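PDB 4ONQ: DNA methyltransferase from Nicotiana tabacum, which probably methylates cytosine C5 in DNA with S-adenosyl-L-methionine as methyl donor; this chain is the catalytic domain of the plant DRM-type enzyme. Local coordinates for residues A[54-62]-A[338-349]. The protein carries 5 engineered substitutions. Numbering follows the deposited sequence.
Sequences DTISSSLYD and FSSYVRILDLVK. Engineered in segment 54-62: Ser58 (natural residue Arg), Ser59 (natural residue Phe). Engineered in segment 338-349: Ser339 (natural residue Tyr), Ser340 (natural residue Asp).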
loop_
_atom_site.group_PDB
_atom_site.type_symbol
_atom_site.label_atom_id
_atom_site.label_comp_id
_atom_site.label_asym_id
_atom_site.label_seq_id
_atom_site.Cartn_x
_atom_site.Cartn_y
_atom_site.Cartn_z
ATOM N N ASP A 54 18.085 -10.669 -0.306
ATOM C CA ASP A 54 18.636 -11.902 -0.859
ATOM C C ASP A 54 17.809 -13.118 -0.423
ATOM O O ASP A 54 17.430 -13.949 -1.252
ATOM C CB ASP A 54 20.105 -12.073 -0.469
ATOM C CG ASP A 54 21.032 -11.180 -1.279
ATOM O OD1 ASP A 54 20.633 -10.753 -2.386
ATOM O OD2 ASP A 54 22.160 -10.913 -0.814
ATOM N N THR A 55 17.521 -13.199 0.873
ATOM C CA THR A 55 16.704 -14.275 1.432
ATOM C C THR A 55 15.317 -14.333 0.799
ATOM O O THR A 55 14.840 -15.403 0.414
ATOM C CB THR A 55 16.516 -14.106 2.953
ATOM O OG1 THR A 55 17.791 -14.136 3.606
ATOM C CG2 THR A 55 15.630 -15.215 3.513
ATOM N N ILE A 56 14.672 -13.174 0.705
ATOM C CA ILE A 56 13.334 -13.081 0.131
ATOM C C ILE A 56 13.322 -13.543 -1.321
ATOM O O ILE A 56 12.439 -14.299 -1.726
ATOM C CB ILE A 56 12.765 -11.650 0.244
ATOM C CG1 ILE A 56 12.470 -11.314 1.709
ATOM C CG2 ILE A 56 11.501 -11.509 -0.587
ATOM C CD1 ILE A 56 12.144 -9.846 1.954
ATOM N N SER A 57 14.311 -13.104 -2.096
ATOM C CA SER A 57 14.429 -13.538 -3.486
ATOM C C SER A 57 14.634 -15.047 -3.595
ATOM O O SER A 57 13.958 -15.713 -4.377
ATOM C CB SER A 57 15.565 -12.804 -4.197
ATOM O OG SER A 57 15.256 -11.433 -4.374
ATOM N N SER A 58 15.565 -15.584 -2.809
ATOM C CA SER A 58 15.855 -17.013 -2.856
ATOM C C SER A 58 14.633 -17.831 -2.470
ATOM O O SER A 58 14.395 -18.904 -3.025
ATOM C CB SER A 58 17.039 -17.367 -1.950
ATOM O OG SER A 58 16.683 -17.318 -0.580
ATOM N N SER A 59 13.851 -17.316 -1.527
ATOM C CA SER A 59 12.656 -18.014 -1.073
ATOM C C SER A 59 11.547 -17.937 -2.115
ATOM O O SER A 59 10.684 -18.813 -2.183
ATOM C CB SER A 59 12.168 -17.440 0.256
ATOM O OG SER A 59 13.134 -17.623 1.274
ATOM N N LEU A 60 11.573 -16.886 -2.929
ATOM C CA LEU A 60 10.533 -16.678 -3.930
ATOM C C LEU A 60 11.055 -16.857 -5.349
ATOM O O LEU A 60 11.011 -15.932 -6.159
ATOM C CB LEU A 60 9.888 -15.295 -3.777
ATOM C CG LEU A 60 9.034 -15.061 -2.534
ATOM C CD1 LEU A 60 8.466 -13.648 -2.530
ATOM C CD2 LEU A 60 7.915 -16.083 -2.460
ATOM N N TYR A 61 11.565 -18.050 -5.631
ATOM C CA TYR A 61 11.869 -18.468 -6.995
ATOM C C TYR A 61 12.883 -17.566 -7.705
ATOM O O TYR A 61 12.820 -17.386 -8.922
ATOM C CB TYR A 61 10.563 -18.594 -7.785
ATOM C CG TYR A 61 9.475 -19.255 -6.960
ATOM C CD1 TYR A 61 9.526 -20.612 -6.672
ATOM C CD2 TYR A 61 8.418 -18.517 -6.444
ATOM C CE1 TYR A 61 8.548 -21.221 -5.908
ATOM C CE2 TYR A 61 7.435 -19.117 -5.676
ATOM C CZ TYR A 61 7.505 -20.467 -5.412
ATOM O OH TYR A 61 6.528 -21.067 -4.652
ATOM N N ASP A 62 13.805 -17.004 -6.921
ATOM C CA ASP A 62 14.940 -16.219 -7.418
ATOM C C ASP A 62 14.592 -14.864 -8.030
ATOM O O ASP A 62 15.482 -14.135 -8.470
ATOM C CB ASP A 62 15.779 -17.036 -8.396
ATOM C CG ASP A 62 16.308 -18.304 -7.778
ATOM O OD1 ASP A 62 16.747 -18.253 -6.610
ATOM O OD2 ASP A 62 16.279 -19.352 -8.459
ATOM N N PHE A 338 6.728 -14.157 6.893
ATOM C CA PHE A 338 7.145 -14.254 5.507
ATOM C C PHE A 338 7.254 -15.726 5.143
ATOM O O PHE A 338 6.874 -16.143 4.047
ATOM C CB PHE A 338 8.494 -13.576 5.296
ATOM C CG PHE A 338 9.124 -13.894 3.972
ATOM C CD1 PHE A 338 8.501 -13.526 2.790
ATOM C CD2 PHE A 338 10.336 -14.561 3.906
ATOM C CE1 PHE A 338 9.074 -13.819 1.567
ATOM C CE2 PHE A 338 10.916 -14.854 2.685
ATOM C CZ PHE A 338 10.285 -14.484 1.513
ATOM N N SER A 339 7.630 -16.531 6.103
ATOM C CA SER A 339 7.768 -17.927 5.852
ATOM C C SER A 339 6.441 -18.518 5.670
ATOM O O SER A 339 6.265 -19.422 4.920
ATOM C CB SER A 339 8.460 -18.602 7.011
ATOM O OG SER A 339 9.762 -18.094 7.158
ATOM N N SER A 340 5.497 -18.012 6.408
ATOM C CA SER A 340 4.122 -18.463 6.237
ATOM C C SER A 340 3.622 -18.149 4.829
ATOM O O SER A 340 2.979 -18.986 4.179
ATOM C CB SER A 340 3.213 -17.823 7.284
ATOM O OG SER A 340 3.519 -18.299 8.584
ATOM N N TYR A 341 3.933 -16.945 4.355
ATOM C CA TYR A 341 3.562 -16.561 2.999
ATOM C C TYR A 341 4.147 -17.534 1.982
ATOM O O TYR A 341 3.445 -18.021 1.096
ATOM C CB TYR A 341 4.027 -15.138 2.688
ATOM C CG TYR A 341 3.683 -14.679 1.290
ATOM C CD1 TYR A 341 2.502 -13.998 1.036
ATOM C CD2 TYR A 341 4.539 -14.923 0.226
ATOM C CE1 TYR A 341 2.182 -13.578 -0.236
ATOM C CE2 TYR A 341 4.227 -14.511 -1.051
ATOM C CZ TYR A 341 3.049 -13.836 -1.277
ATOM O OH TYR A 341 2.733 -13.422 -2.552
ATOM N N VAL A 342 5.438 -17.815 2.123
ATOM C CA VAL A 342 6.140 -18.695 1.195
ATOM C C VAL A 342 5.578 -20.118 1.217
ATOM O O VAL A 342 5.310 -20.707 0.166
ATOM C CB VAL A 342 7.647 -18.723 1.505
ATOM C CG1 VAL A 342 8.374 -19.706 0.593
ATOM C CG2 VAL A 342 8.226 -17.328 1.365
ATOM N N ARG A 343 5.399 -20.653 2.422
ATOM C CA ARG A 343 4.838 -21.985 2.619
ATOM C C ARG A 343 3.502 -22.099 1.904
ATOM O O ARG A 343 3.249 -23.055 1.164
ATOM C CB ARG A 343 4.634 -22.252 4.112
ATOM C CG ARG A 343 4.253 -23.683 4.453
ATOM C CD ARG A 343 3.654 -23.790 5.853
ATOM N NE ARG A 343 2.215 -23.534 5.852
ATOM C CZ ARG A 343 1.617 -22.583 6.562
ATOM N NH1 ARG A 343 2.332 -21.789 7.349
ATOM N NH2 ARG A 343 0.302 -22.431 6.492
ATOM N N ILE A 344 2.649 -21.104 2.118
ATOM C CA ILE A 344 1.308 -21.129 1.545
ATOM C C ILE A 344 1.310 -20.988 0.023
ATOM O O ILE A 344 0.604 -21.727 -0.675
ATOM C CB ILE A 344 0.406 -20.076 2.208
ATOM C CG1 ILE A 344 0.145 -20.484 3.656
ATOM C CG2 ILE A 344 -0.896 -19.913 1.449
ATOM C CD1 ILE A 344 -0.925 -19.691 4.327
ATOM N N LEU A 345 2.108 -20.057 -0.491
ATOM C CA LEU A 345 2.225 -19.888 -1.937
ATOM C C LEU A 345 2.678 -21.200 -2.567
ATOM O O LEU A 345 2.122 -21.647 -3.574
ATOM C CB LEU A 345 3.196 -18.756 -2.285
ATOM C CG LEU A 345 3.605 -18.623 -3.756
ATOM C CD1 LEU A 345 2.393 -18.488 -4.659
ATOM C CD2 LEU A 345 4.538 -17.441 -3.948
ATOM N N ASP A 346 3.670 -21.830 -1.949
ATOM C CA ASP A 346 4.186 -23.090 -2.460
ATOM C C ASP A 346 3.129 -24.196 -2.438
ATOM O O ASP A 346 2.989 -24.942 -3.409
ATOM C CB ASP A 346 5.440 -23.520 -1.698
ATOM C CG ASP A 346 6.198 -24.613 -2.416
ATOM O OD1 ASP A 346 6.169 -25.770 -1.944
ATOM O OD2 ASP A 346 6.807 -24.316 -3.466
ATOM N N LEU A 347 2.387 -24.303 -1.339
ATOM C CA LEU A 347 1.289 -25.266 -1.268
ATOM C C LEU A 347 0.290 -25.053 -2.409
ATOM O O LEU A 347 -0.113 -26.011 -3.074
ATOM C CB LEU A 347 0.574 -25.182 0.084
ATOM C CG LEU A 347 1.221 -25.887 1.276
ATOM C CD1 LEU A 347 0.646 -25.364 2.581
ATOM C CD2 LEU A 347 1.019 -27.390 1.173
ATOM N N VAL A 348 -0.087 -23.796 -2.643
ATOM C CA VAL A 348 -1.061 -23.461 -3.687
ATOM C C VAL A 348 -0.556 -23.808 -5.095
ATOM O O VAL A 348 -1.284 -24.413 -5.899
ATOM C CB VAL A 348 -1.472 -21.963 -3.623
ATOM C CG1 VAL A 348 -2.249 -21.564 -4.863
ATOM C CG2 VAL A 348 -2.288 -21.682 -2.366
ATOM N N LYS A 349 0.690 -23.519 -5.376
ATOM C CA LYS A 349 1.210 -23.792 -6.679
ATOM C C LYS A 349 1.366 -25.260 -6.894
ATOM O O LYS A 349 1.128 -25.760 -7.964
ATOM C CB LYS A 349 2.552 -23.142 -6.829
ATOM C CG LYS A 349 3.171 -23.467 -8.106
ATOM C CD LYS A 349 4.048 -22.384 -8.574
ATOM C CE LYS A 349 5.428 -22.575 -8.100
ATOM N NZ LYS A 349 6.387 -21.784 -8.909
#
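Tyr61 reaches from the turn after helix 50-59 to Leu345, Asp346 and Lys349 on helix 337-352, closing one end of a helix-helix contact in the Rossmann-like methyltransferase fold. Segments 54-59 and 338-349 of these helices run nearly parallel, 14° between their directions, with axes 11.2 Å apart at closest approach, and both rest side chains on strand 39-45 of the central sheet.

From Tyr61 CB the chain turns at CG, which sits beside the backbone N (chi1 -42°) and swings the ring toward helix 337-352. CD1 and CE1 come under the ammonium group: Lys349 NZ is 3.7 Å from CE1 and stands over one face of the ring as a cation-pi partner, its chain bent at chi3. On the other flank, CE2 meets Leu345 CD2 at 3.8 Å, in the ring plane. At the tip, OH gives a weak hydrogen bond to Asp346 OD2 (3.5 Å), the carboxylate turned nearly coplanar with the ring. Replacing Tyr61 with alanine would probably open a gap beside Leu345 and deprive the Lys349 ammonium of its aromatic face.

Leu60 works deeper: its CD2 packs on Leu345 CD2 at 3.9 Å and on Val342 CG2, and approaches the edge of the ring of Tyr341, a side chain about 10 Å from bound sinefungin. Toward the start of segment 338-349, the Phe338 ring lies between Ile56 and Val342. Ile56 CG1 makes a CH-pi contact with one face, while Val342 CG2 from its own helix covers the opposite face. The engineered Ser59 puts CB 3.7 Å from Phe338 CZ, and its OG turns back to Thr55 O at 2.9 Å.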